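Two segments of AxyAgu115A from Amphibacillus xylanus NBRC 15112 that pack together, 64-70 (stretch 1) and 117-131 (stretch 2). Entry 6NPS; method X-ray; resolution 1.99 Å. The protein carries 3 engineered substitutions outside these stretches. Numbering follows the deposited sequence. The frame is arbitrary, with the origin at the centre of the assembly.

Stretch 1 64-70: AVLYGTV
Stretch 2 117-131: GSDKRGTIYGLFHLS

How does stretch 2 first meet the strand 64-69? Gly117, extended at phi/psi -91/146, forms a parallel bridge with Thr69, their CA atoms 4.6 Å apart. Gly117 N donates to Gly68 O at 2.9 Å, and Val70 N donates to Gly117 O at 2.9 Å, both nearly straight. Thr69 CA also lies 3.6 Å from Gly117 O, a CA-H...O contact. Glycine suits this place because a CB here would come within 2.0 Å of Thr123 OG1.

What turns the chain into a helix? Ser118 (-70/-22, chi1 p) and Asp119 (-161/-177) make the bend, and their CB atoms point away from the strand. Asp119 is the N-cap: with chi1 at 53°, its OD1 accepts from Gly122 N at 2.8 Å. Thr69 CG2 packs 3.4 Å from Asp119 C, so the methyl covers backbone at the start of helix 120-131.

Which polar side chains tie the helix to the strand? Thr123 and Thr69, both m rotamers at chi1 near -50°, bring Thr69 OG1 and Thr123 OG1 to 2.7 Å, a hydrogen bond in which either hydroxyl could donate. Both residues are buried, so the pairing gives their hydroxyls a polar partner. Thr123 N donates to Asp119 O at 3.0 Å, beginning the regular helical ladder.

How does the contact continue along the helix? The helix runs nearly antiparallel to the strand, at 157° with axes 7.7 Å apart at closest approach, so later helix residues meet earlier strand residues. Leu127 (m, t) points toward the strand, its CD2 3.9 Å from Tyr67 CB; Tyr67 has chi1 71° and chi2 -90°. One turn on, Leu130 (t, p) places CD2 4.3 Å from CG1 of Val65 (t). These buried apolar side chains extend the contact beyond the threonine pair; in all, 408 Å² is buried between the stretches.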

# COMPACT_ATOMS: atom_id res chain seq x y z
N ALA A 64 12.46 40.92 60.23
CA ALA A 64 11.38 39.97 60.40
C ALA A 64 10.44 40.04 59.21
O ALA A 64 10.40 41.05 58.49
CB ALA A 64 10.61 40.24 61.72
N VAL A 65 9.70 38.95 58.98
CA VAL A 65 8.70 38.87 57.92
C VAL A 65 7.35 38.90 58.62
O VAL A 65 7.08 38.07 59.50
CB VAL A 65 8.87 37.59 57.08
CG1 VAL A 65 7.69 37.44 56.12
CG2 VAL A 65 10.23 37.59 56.29
N LEU A 66 6.52 39.89 58.29
CA LEU A 66 5.22 40.10 58.94
C LEU A 66 4.15 40.00 57.86
O LEU A 66 4.09 40.84 56.96
CB LEU A 66 5.17 41.46 59.64
CG LEU A 66 6.29 41.80 60.63
CD1 LEU A 66 6.16 43.22 61.19
CD2 LEU A 66 6.31 40.81 61.77
N TYR A 67 3.32 38.95 57.93
CA TYR A 67 2.33 38.68 56.91
C TYR A 67 0.93 38.60 57.53
O TYR A 67 0.77 38.36 58.73
CB TYR A 67 2.65 37.39 56.16
CG TYR A 67 2.43 36.14 56.99
CD1 TYR A 67 3.46 35.60 57.76
CD2 TYR A 67 1.18 35.50 57.02
CE1 TYR A 67 3.27 34.48 58.53
CE2 TYR A 67 0.97 34.37 57.79
CZ TYR A 67 2.02 33.86 58.53
OH TYR A 67 1.82 32.73 59.29
N GLY A 68 -0.08 38.78 56.71
CA GLY A 68 -1.44 38.76 57.22
C GLY A 68 -2.43 39.09 56.13
O GLY A 68 -2.07 39.54 55.04
N THR A 69 -3.70 38.85 56.46
CA THR A 69 -4.86 39.18 55.65
C THR A 69 -5.59 40.33 56.31
O THR A 69 -5.85 40.28 57.53
CB THR A 69 -5.81 37.98 55.51
OG1 THR A 69 -5.08 36.83 55.05
CG2 THR A 69 -6.94 38.28 54.51
N VAL A 70 -5.89 41.38 55.55
CA VAL A 70 -6.60 42.51 56.12
C VAL A 70 -7.88 42.02 56.79
O VAL A 70 -8.55 41.11 56.29
CB VAL A 70 -6.93 43.56 55.04
CG1 VAL A 70 -7.74 44.71 55.67
CG2 VAL A 70 -5.68 44.13 54.39
N GLY A 117 -2.34 40.71 52.44
CA GLY A 117 -3.32 40.36 51.43
C GLY A 117 -4.68 41.03 51.62
O GLY A 117 -5.14 41.24 52.75
N SER A 118 -5.33 41.35 50.50
CA SER A 118 -6.68 41.91 50.59
C SER A 118 -7.69 40.87 51.05
O SER A 118 -8.76 41.24 51.56
CB SER A 118 -7.12 42.46 49.24
OG SER A 118 -7.26 41.37 48.30
N ASP A 119 -7.37 39.61 50.87
CA ASP A 119 -8.24 38.48 51.18
C ASP A 119 -7.31 37.27 51.28
O ASP A 119 -6.10 37.41 51.13
CB ASP A 119 -9.35 38.33 50.12
CG ASP A 119 -8.78 38.26 48.64
OD1 ASP A 119 -7.63 37.81 48.44
OD2 ASP A 119 -9.49 38.64 47.67
N LYS A 120 -7.87 36.08 51.50
CA LYS A 120 -7.02 34.91 51.71
C LYS A 120 -6.07 34.67 50.54
O LYS A 120 -4.85 34.50 50.72
CB LYS A 120 -7.89 33.68 51.96
CG LYS A 120 -7.10 32.40 51.83
CD LYS A 120 -7.74 31.26 52.59
CE LYS A 120 -9.18 31.09 52.22
NZ LYS A 120 -9.84 30.04 53.05
N ARG A 121 -6.61 34.62 49.31
CA ARG A 121 -5.75 34.28 48.18
C ARG A 121 -4.73 35.39 47.88
O ARG A 121 -3.61 35.09 47.45
CB ARG A 121 -6.61 33.94 46.95
CG ARG A 121 -7.19 32.50 46.92
CD ARG A 121 -7.94 32.21 45.59
NE ARG A 121 -9.12 33.07 45.44
CZ ARG A 121 -10.28 32.82 46.05
NH1 ARG A 121 -10.40 31.74 46.82
NH2 ARG A 121 -11.31 33.65 45.90
N GLY A 122 -5.11 36.66 48.09
CA GLY A 122 -4.14 37.75 47.98
C GLY A 122 -2.97 37.56 48.93
O GLY A 122 -1.82 37.83 48.55
N THR A 123 -3.23 37.15 50.17
CA THR A 123 -2.12 36.90 51.09
C THR A 123 -1.26 35.76 50.58
O THR A 123 -0.03 35.83 50.61
CB THR A 123 -2.64 36.58 52.49
OG1 THR A 123 -3.63 37.54 52.87
CG2 THR A 123 -1.52 36.60 53.54
N ILE A 124 -1.91 34.71 50.06
CA ILE A 124 -1.17 33.55 49.59
C ILE A 124 -0.28 33.92 48.42
O ILE A 124 0.88 33.48 48.35
CB ILE A 124 -2.15 32.42 49.22
CG1 ILE A 124 -2.74 31.87 50.52
CG2 ILE A 124 -1.44 31.37 48.36
CD1 ILE A 124 -3.89 30.81 50.34
N TYR A 125 -0.80 34.72 47.48
CA TYR A 125 0.02 35.18 46.35
C TYR A 125 1.18 36.05 46.81
O TYR A 125 2.26 36.01 46.22
CB TYR A 125 -0.85 35.95 45.35
CG TYR A 125 -1.95 35.09 44.74
CD1 TYR A 125 -1.82 33.70 44.65
CD2 TYR A 125 -3.10 35.68 44.24
CE1 TYR A 125 -2.86 32.91 44.09
CE2 TYR A 125 -4.13 34.90 43.69
CZ TYR A 125 -4.01 33.54 43.62
OH TYR A 125 -5.06 32.83 43.07
N GLY A 126 0.99 36.83 47.88
CA GLY A 126 2.06 37.68 48.37
C GLY A 126 3.15 36.89 49.06
O GLY A 126 4.35 37.19 48.91
N LEU A 127 2.76 35.87 49.84
CA LEU A 127 3.73 34.93 50.40
C LEU A 127 4.56 34.27 49.30
O LEU A 127 5.79 34.25 49.36
CB LEU A 127 3.00 33.89 51.23
CG LEU A 127 2.58 34.48 52.58
CD1 LEU A 127 1.58 33.57 53.27
CD2 LEU A 127 3.78 34.76 53.52
N PHE A 128 3.90 33.75 48.26
CA PHE A 128 4.68 33.14 47.19
C PHE A 128 5.47 34.18 46.40
O PHE A 128 6.45 33.82 45.74
CB PHE A 128 3.74 32.35 46.29
CG PHE A 128 3.30 31.02 46.88
CD1 PHE A 128 4.18 30.24 47.63
CD2 PHE A 128 2.00 30.55 46.67
CE1 PHE A 128 3.79 28.98 48.14
CE2 PHE A 128 1.60 29.30 47.17
CZ PHE A 128 2.50 28.51 47.90
N HIS A 129 5.08 35.45 46.44
CA HIS A 129 5.93 36.49 45.85
C HIS A 129 7.27 36.56 46.57
O HIS A 129 8.32 36.72 45.94
CB HIS A 129 5.21 37.84 45.89
CG HIS A 129 5.83 38.89 45.03
ND1 HIS A 129 5.68 38.92 43.66
CD2 HIS A 129 6.59 39.97 45.35
CE1 HIS A 129 6.31 39.97 43.17
NE2 HIS A 129 6.88 40.62 44.17
N LEU A 130 7.27 36.41 47.90
CA LEU A 130 8.55 36.32 48.60
C LEU A 130 9.36 35.14 48.07
O LEU A 130 10.56 35.28 47.75
CB LEU A 130 8.33 36.17 50.11
CG LEU A 130 9.59 35.81 50.92
CD1 LEU A 130 10.78 36.78 50.62
CD2 LEU A 130 9.29 35.77 52.45
N SER A 131 8.70 33.99 47.92
CA SER A 131 9.34 32.80 47.35
C SER A 131 9.96 33.08 45.99
O SER A 131 11.11 32.69 45.72
CB SER A 131 8.26 31.71 47.27
OG SER A 131 8.84 30.44 47.41